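Local coordinates for protein carbohydrate kinase, FGGY (Novosphingobium aromaticivorans, PDB 3H6E) that probably transfers phosphate from a nucleotide to a carbohydrate, as in other FGGY-family kinases, although its particular substrate is not established, at residues P151-W156 against V168-C173; P200-G205 against V227-H232. All blocks are in the same frame, centred on the assembly; numbering follows the deposited sequence.

Contact 1. Residues P151-W156 against V168-C173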
ATOM      1  N   PRO A 151      12.995  10.167  -1.613  1.00 26.91           N
ATOM      2  CA  PRO A 151      12.103   9.212  -0.946  1.00 25.16           C
ATOM      3  C   PRO A 151      12.864   8.065  -0.281  1.00 25.55           C
ATOM      4  O   PRO A 151      13.999   7.779  -0.650  1.00 25.29           O
ATOM      5  CB  PRO A 151      11.240   8.679  -2.097  1.00 25.16           C
ATOM      6  CG  PRO A 151      11.282   9.751  -3.130  1.00 25.14           C
ATOM      7  CD  PRO A 151      12.660  10.332  -3.038  1.00 26.45           C
ATOM      8  N   TRP A 152      12.223   7.421   0.689  1.00 25.78           N
ATOM      9  CA  TRP A 152      12.822   6.342   1.470  1.00 25.35           C
ATOM     10  C   TRP A 152      13.355   5.203   0.599  1.00 28.34           C
ATOM     11  O   TRP A 152      14.495   4.769   0.758  1.00 29.05           O
ATOM     12  CB  TRP A 152      11.787   5.828   2.472  1.00 26.64           C
ATOM     13  CG  TRP A 152      12.194   4.645   3.307  1.00 29.02           C
ATOM     14  CD1 TRP A 152      11.552   3.443   3.384  1.00 29.19           C
ATOM     15  CD2 TRP A 152      13.306   4.563   4.208  1.00 29.66           C
ATOM     16  NE1 TRP A 152      12.197   2.618   4.270  1.00 30.86           N
ATOM     17  CE2 TRP A 152      13.278   3.280   4.789  1.00 31.22           C
ATOM     18  CE3 TRP A 152      14.324   5.446   4.575  1.00 30.69           C
ATOM     19  CZ2 TRP A 152      14.231   2.857   5.711  1.00 33.35           C
ATOM     20  CZ3 TRP A 152      15.268   5.023   5.491  1.00 33.52           C
ATOM     21  CH2 TRP A 152      15.216   3.742   6.048  1.00 32.78           C
ATOM     22  N   ALA A 153      12.532   4.729  -0.329  1.00 27.18           N
ATOM     23  CA  ALA A 153      12.931   3.643  -1.213  1.00 27.12           C
ATOM     24  C   ALA A 153      14.184   4.002  -2.014  1.00 28.91           C
ATOM     25  O   ALA A 153      15.118   3.205  -2.121  1.00 27.03           O
ATOM     26  CB  ALA A 153      11.787   3.280  -2.147  1.00 26.03           C
ATOM     27  N   GLN A 154      14.192   5.207  -2.578  1.00 27.87           N
ATOM     28  CA  GLN A 154      15.310   5.662  -3.397  1.00 28.32           C
ATOM     29  C   GLN A 154      16.543   5.923  -2.551  1.00 29.39           C
ATOM     30  O   GLN A 154      17.664   5.931  -3.062  1.00 29.56           O
ATOM     31  CB  GLN A 154      14.936   6.922  -4.184  1.00 26.47           C
ATOM     32  CG  GLN A 154      14.050   6.652  -5.380  1.00 26.44           C
ATOM     33  CD  GLN A 154      12.788   5.906  -4.998  1.00 26.52           C
ATOM     34  OE1 GLN A 154      12.580   4.767  -5.411  1.00 26.20           O
ATOM     35  NE2 GLN A 154      11.948   6.539  -4.183  1.00 25.38           N
ATOM     36  N   TYR A 155      16.339   6.142  -1.256  1.00 29.13           N
ATOM     37  CA  TYR A 155      17.466   6.427  -0.377  1.00 31.02           C
ATOM     38  C   TYR A 155      18.434   5.261  -0.402  1.00 33.08           C
ATOM     39  O   TYR A 155      19.653   5.435  -0.366  1.00 35.35           O
ATOM     40  CB  TYR A 155      17.026   6.688   1.064  1.00 28.78           C
ATOM     41  CG  TYR A 155      18.195   6.574   2.009  1.00 32.04           C
ATOM     42  CD1 TYR A 155      19.133   7.591   2.101  1.00 34.04           C
ATOM     43  CD2 TYR A 155      18.395   5.428   2.770  1.00 33.88           C
ATOM     44  CE1 TYR A 155      20.222   7.485   2.944  1.00 35.82           C
ATOM     45  CE2 TYR A 155      19.480   5.314   3.619  1.00 33.39           C
ATOM     46  CZ  TYR A 155      20.391   6.347   3.702  1.00 35.79           C
ATOM     47  OH  TYR A 155      21.477   6.252   4.542  1.00 41.02           O
ATOM     48  N   TRP A 156      17.874   4.064  -0.467  1.00 31.10           N
ATOM     49  CA  TRP A 156      18.674   2.859  -0.419  1.00 32.84           C
ATOM     50  C   TRP A 156      19.387   2.617  -1.740  1.00 32.75           C
ATOM     51  O   TRP A 156      20.465   2.030  -1.771  1.00 35.70           O
ATOM     52  CB  TRP A 156      17.801   1.680   0.006  1.00 33.58           C
ATOM     53  CG  TRP A 156      17.302   1.883   1.392  1.00 34.72           C
ATOM     54  CD1 TRP A 156      16.028   2.188   1.776  1.00 32.30           C
ATOM     55  CD2 TRP A 156      18.088   1.860   2.590  1.00 36.81           C
ATOM     56  NE1 TRP A 156      15.968   2.329   3.142  1.00 33.26           N
ATOM     57  CE2 TRP A 156      17.220   2.133   3.665  1.00 36.02           C
ATOM     58  CE3 TRP A 156      19.440   1.622   2.858  1.00 36.68           C
ATOM     59  CZ2 TRP A 156      17.660   2.172   4.989  1.00 36.80           C
ATOM     60  CZ3 TRP A 156      19.875   1.663   4.169  1.00 38.53           C
ATOM     61  CH2 TRP A 156      18.988   1.937   5.218  1.00 37.85           C
ATOM     62  N   VAL A 168       8.318   8.257  -8.695  1.00 23.41           N
ATOM     63  CA  VAL A 168       6.989   8.862  -8.629  1.00 23.49           C
ATOM     64  C   VAL A 168       6.003   8.219  -7.638  1.00 23.60           C
ATOM     65  O   VAL A 168       5.198   8.926  -7.032  1.00 23.51           O
ATOM     66  CB  VAL A 168       6.343   8.957 -10.034  1.00 22.24           C
ATOM     67  CG1 VAL A 168       5.799   7.615 -10.467  1.00 22.10           C
ATOM     68  CG2 VAL A 168       5.242  10.000 -10.037  1.00 24.81           C
ATOM     69  N   THR A 169       6.066   6.898  -7.464  1.00 23.83           N
ATOM     70  CA  THR A 169       5.074   6.190  -6.645  1.00 22.80           C
ATOM     71  C   THR A 169       5.144   6.521  -5.157  1.00 22.81           C
ATOM     72  O   THR A 169       4.126   6.487  -4.470  1.00 21.49           O
ATOM     73  CB  THR A 169       5.140   4.653  -6.826  1.00 24.10           C
ATOM     74  OG1 THR A 169       6.372   4.148  -6.293  1.00 23.37           O
ATOM     75  CG2 THR A 169       5.023   4.281  -8.294  1.00 25.38           C
ATOM     76  N   SER A 170       6.339   6.814  -4.655  1.00 22.72           N
ATOM     77  CA  SER A 170       6.475   7.243  -3.270  1.00 22.37           C
ATOM     78  C   SER A 170       5.906   8.648  -3.106  1.00 22.51           C
ATOM     79  O   SER A 170       5.302   8.962  -2.085  1.00 23.27           O
ATOM     80  CB  SER A 170       7.935   7.206  -2.817  1.00 24.44           C
ATOM     81  OG  SER A 170       8.373   5.881  -2.573  1.00 24.63           O
ATOM     82  N   LEU A 171       6.100   9.486  -4.121  1.00 22.90           N
ATOM     83  CA  LEU A 171       5.591  10.856  -4.101  1.00 22.65           C
ATOM     84  C   LEU A 171       4.070  10.876  -4.188  1.00 22.39           C
ATOM     85  O   LEU A 171       3.422  11.786  -3.674  1.00 23.68           O
ATOM     86  CB  LEU A 171       6.177  11.675  -5.255  1.00 21.67           C
ATOM     87  CG  LEU A 171       7.698  11.808  -5.334  1.00 23.53           C
ATOM     88  CD1 LEU A 171       8.117  12.405  -6.672  1.00 21.91           C
ATOM     89  CD2 LEU A 171       8.245  12.635  -4.171  1.00 22.78           C
ATOM     90  N   GLY A 172       3.502   9.874  -4.846  1.00 22.03           N
ATOM     91  CA  GLY A 172       2.061   9.806  -5.007  1.00 23.47           C
ATOM     92  C   GLY A 172       1.347   9.160  -3.834  1.00 21.62           C
ATOM     93  O   GLY A 172       0.131   8.984  -3.860  1.00 22.51           O
ATOM     94  N   CYS A 173       2.105   8.807  -2.800  1.00 21.28           N
ATOM     95  CA  CYS A 173       1.547   8.142  -1.624  1.00 22.62           C
ATOM     96  C   CYS A 173       1.102   9.159  -0.569  1.00 22.19           C
ATOM     97  O   CYS A 173       1.742   9.310   0.474  1.00 19.67           O
ATOM     98  CB  CYS A 173       2.574   7.168  -1.035  1.00 23.61           C
ATOM     99  SG  CYS A 173       1.960   6.139   0.316  1.00 24.54           S
TER
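Thr169 OG1 is the best-held side-chain polar atom here, gripped by two hydrogen bonds: one to Glu167 OE1 just before helix 168-171, the other to the backbone N of His232. The second ties the short helix to strand 226-232 across the buried interior. The contact with residues 151-156 rests on packing, with no hydrogen bond between the segments. Its centre is the meeting of Pro151 with Ser170, where Pro151 CB lies 3.7 Å from Ser170 CB. The first torsion of Ser170 (chi1 -75°) sets OG anti to the carbonyl carbon and beside the backbone N, which brings OG to 4.0 Å from Pro151 CB and 4.3 Å from Ala153 CB. The hydroxyl thus faces the gap between the proline ring and the alanine methyl. Next to it, at the CG of the same ring, Leu171 CD2 makes an apolar contact, 4.3 Å from Pro151 CG. The total buried area, 129 Å², fits a small contact made through few atoms. Behind it the aromatic residues of 152-156 pack edge and face against one another. Trp156 NE1 stands 3.1 Å above the plane of the Trp152 ring, offset toward its rim, while Tyr155 CD2 lies over the centre of the Trp156 ring, 3.5 Å above that plane. Trp152 NE1 is hydrogen-bonded to Leu13 O, at the end of strand 9-13, so one side of the helix start is fixed to the main sheet and the other packs on Ser170. Pro151 closes strand 148-151 and helix 152-159 follows at once; this strand-to-helix junction, packed on a short neighbouring helix beside the mixed sheet, belongs to the N-terminal, actin-like domain of FGGY kinases.

Contact 2. Residues P200-G205 against V227-H232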
ATOM      1  N   PRO A 200      16.455  14.410  -8.992  1.00 27.21           N
ATOM      2  CA  PRO A 200      15.762  14.291 -10.280  1.00 27.28           C
ATOM      3  C   PRO A 200      14.892  13.045 -10.338  1.00 25.31           C
ATOM      4  O   PRO A 200      15.338  11.962  -9.958  1.00 26.64           O
ATOM      5  CB  PRO A 200      16.912  14.188 -11.285  1.00 27.57           C
ATOM      6  CG  PRO A 200      18.031  14.924 -10.632  1.00 29.83           C
ATOM      7  CD  PRO A 200      17.900  14.642  -9.159  1.00 28.16           C
ATOM      8  N   ILE A 201      13.657  13.205 -10.795  1.00 23.88           N
ATOM      9  CA  ILE A 201      12.730  12.083 -10.890  1.00 25.90           C
ATOM     10  C   ILE A 201      13.124  11.106 -11.993  1.00 25.91           C
ATOM     11  O   ILE A 201      13.445  11.503 -13.116  1.00 25.75           O
ATOM     12  CB  ILE A 201      11.280  12.555 -11.112  1.00 24.68           C
ATOM     13  CG1 ILE A 201      10.705  13.120  -9.809  1.00 24.43           C
ATOM     14  CG2 ILE A 201      10.423  11.405 -11.623  1.00 23.03           C
ATOM     15  CD1 ILE A 201       9.324  13.728  -9.954  1.00 23.72           C
ATOM     16  N   VAL A 202      13.099   9.825 -11.647  1.00 25.48           N
ATOM     17  CA  VAL A 202      13.453   8.747 -12.562  1.00 26.83           C
ATOM     18  C   VAL A 202      12.360   7.687 -12.494  1.00 26.52           C
ATOM     19  O   VAL A 202      11.562   7.674 -11.554  1.00 27.60           O
ATOM     20  CB  VAL A 202      14.834   8.153 -12.191  1.00 26.64           C
ATOM     21  CG1 VAL A 202      14.833   6.641 -12.238  1.00 26.05           C
ATOM     22  CG2 VAL A 202      15.922   8.735 -13.079  1.00 25.91           C
ATOM     23  N   ARG A 203      12.299   6.822 -13.499  1.00 28.24           N
ATOM     24  CA  ARG A 203      11.317   5.743 -13.510  1.00 27.77           C
ATOM     25  C   ARG A 203      11.820   4.541 -12.714  1.00 29.30           C
ATOM     26  O   ARG A 203      12.992   4.173 -12.799  1.00 28.50           O
ATOM     27  CB  ARG A 203      10.958   5.369 -14.948  1.00 29.57           C
ATOM     28  CG  ARG A 203      10.479   6.574 -15.745  1.00 32.98           C
ATOM     29  CD  ARG A 203      10.141   6.247 -17.189  1.00 39.48           C
ATOM     30  NE  ARG A 203       8.788   5.714 -17.342  1.00 45.98           N
ATOM     31  CZ  ARG A 203       7.677   6.395 -17.073  1.00 41.07           C
ATOM     32  NH1 ARG A 203       7.744   7.638 -16.612  1.00 39.97           N
ATOM     33  NH2 ARG A 203       6.493   5.822 -17.252  1.00 36.53           N
ATOM     34  N   ALA A 204      10.921   3.946 -11.934  1.00 31.26           N
ATOM     35  CA  ALA A 204      11.254   2.863 -11.005  1.00 29.07           C
ATOM     36  C   ALA A 204      12.149   1.776 -11.601  1.00 30.34           C
ATOM     37  O   ALA A 204      12.986   1.198 -10.903  1.00 31.18           O
ATOM     38  CB  ALA A 204       9.972   2.242 -10.437  1.00 26.91           C
ATOM     39  N   GLY A 205      11.970   1.496 -12.887  1.00 30.17           N
ATOM     40  CA  GLY A 205      12.729   0.451 -13.548  1.00 31.16           C
ATOM     41  C   GLY A 205      14.045   0.917 -14.145  1.00 32.86           C
ATOM     42  O   GLY A 205      14.856   0.097 -14.583  1.00 32.04           O
ATOM     43  N   VAL A 227      21.889  -1.068  -9.907  1.00 39.29           N
ATOM     44  CA  VAL A 227      20.817  -0.737  -8.980  1.00 35.29           C
ATOM     45  C   VAL A 227      19.702  -0.004  -9.714  1.00 35.91           C
ATOM     46  O   VAL A 227      19.961   0.886 -10.524  1.00 35.22           O
ATOM     47  CB  VAL A 227      21.320   0.133  -7.826  1.00 34.79           C
ATOM     48  CG1 VAL A 227      20.216   0.331  -6.807  1.00 35.91           C
ATOM     49  CG2 VAL A 227      22.545  -0.499  -7.179  1.00 36.54           C
ATOM     50  N   LEU A 228      18.461  -0.391  -9.438  1.00 36.28           N
ATOM     51  CA  LEU A 228      17.307   0.266 -10.041  1.00 33.65           C
ATOM     52  C   LEU A 228      16.751   1.332  -9.108  1.00 31.42           C
ATOM     53  O   LEU A 228      17.035   1.323  -7.911  1.00 28.83           O
ATOM     54  CB  LEU A 228      16.226  -0.757 -10.387  1.00 31.80           C
ATOM     55  CG  LEU A 228      16.283  -1.343 -11.802  1.00 35.12           C
ATOM     56  CD1 LEU A 228      17.712  -1.405 -12.321  1.00 33.28           C
ATOM     57  CD2 LEU A 228      15.613  -2.715 -11.850  1.00 33.55           C
ATOM     58  N   ALA A 229      15.970   2.254  -9.661  1.00 30.99           N
ATOM     59  CA  ALA A 229      15.357   3.308  -8.862  1.00 28.31           C
ATOM     60  C   ALA A 229      14.566   2.702  -7.710  1.00 27.05           C
ATOM     61  O   ALA A 229      14.718   3.103  -6.558  1.00 27.43           O
ATOM     62  CB  ALA A 229      14.462   4.176  -9.724  1.00 26.23           C
ATOM     63  N   GLY A 230      13.730   1.720  -8.026  1.00 27.56           N
ATOM     64  CA  GLY A 230      12.912   1.074  -7.019  1.00 27.31           C
ATOM     65  C   GLY A 230      11.563   1.750  -6.896  1.00 26.89           C
ATOM     66  O   GLY A 230      11.228   2.631  -7.693  1.00 26.75           O
ATOM     67  N   LEU A 231      10.788   1.352  -5.894  1.00 24.57           N
ATOM     68  CA  LEU A 231       9.431   1.860  -5.754  1.00 24.13           C
ATOM     69  C   LEU A 231       8.870   1.739  -4.346  1.00 24.99           C
ATOM     70  O   LEU A 231       9.534   1.259  -3.429  1.00 24.99           O
ATOM     71  CB  LEU A 231       8.498   1.156  -6.742  1.00 25.61           C
ATOM     72  CG  LEU A 231       8.646  -0.362  -6.884  1.00 26.06           C
ATOM     73  CD1 LEU A 231       8.203  -1.089  -5.625  1.00 27.17           C
ATOM     74  CD2 LEU A 231       7.859  -0.853  -8.086  1.00 27.24           C
ATOM     75  N   HIS A 232       7.629   2.187  -4.195  1.00 25.68           N
ATOM     76  CA  HIS A 232       6.937   2.146  -2.917  1.00 26.94           C
ATOM     77  C   HIS A 232       6.431   0.733  -2.619  1.00 27.20           C
ATOM     78  O   HIS A 232       5.994   0.021  -3.524  1.00 26.26           O
ATOM     79  CB  HIS A 232       5.778   3.147  -2.929  1.00 25.10           C
ATOM     80  CG  HIS A 232       4.943   3.125  -1.688  1.00 26.51           C
ATOM     81  ND1 HIS A 232       3.573   2.992  -1.713  1.00 26.46           N
ATOM     82  CD2 HIS A 232       5.289   3.209  -0.382  1.00 27.51           C
ATOM     83  CE1 HIS A 232       3.109   3.000  -0.476  1.00 26.21           C
ATOM     84  NE2 HIS A 232       4.129   3.130   0.350  1.00 27.36           N
TER
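A break in strand 226-232, an inner strand of the N-terminal mixed sheet, forms the receiving side of this contact, and the turn after strand 201-202 is bonded into it. One hydrogen bond joins the two: Gly230 N gives its hydrogen to Ala204 O at 3.0 Å, nearly straight (161°), in the carbonyl plane and on a lone pair, with a C=O...N angle of 129°. Ala229 N also comes close to the same oxygen but at a poor angle, so the grip is a single bond. Gly230 has a positive phi (92°), a backbone conformation that suits glycine. Around the bond the packing is close. Ala204 CB stands 3.0 Å from Gly230 O, a tight approach, and 4.1 Å from Leu231 CB. Ala229 CB points toward the other segment, with Val202 CG1 at 3.5 Å and Arg203 O at 3.4 Å. Further along, Gly205 O rests against the branch point of Leu228, 3.4 Å from CG. Outside the pair, Val202 and Pro200 bond through their backbones to Ser166, and helix 430-433, from late in the chain, packs on Ala204, Leu228 and Leu231. The arrangement is that of a mixed-sheet strand interrupted at residues 229-230, with a crossing chain, its direction 99° from that of the strand, bonded at the break, within the actin-like N-terminal domain of an FGGY kinase.

In the fold
The two contacts follow one another along the chain, contact 1 closing before contact 2 opens, and their centres are about 8 Å apart on the same side of the chain's centre. They also touch directly: besides the bond from Thr169 to His232, which already joins the two, Ala153 CB packs 3.3 Å from Leu231 O. Strand 226-232 is therefore the common element, receiving the turn at 200-205 along one part and both segments of contact 1 near its end, just before helix 233-241. The short parallel pair 166-167 and 201-202 links them again. Together they pack connecting segments against the sheet of the N-terminal domain.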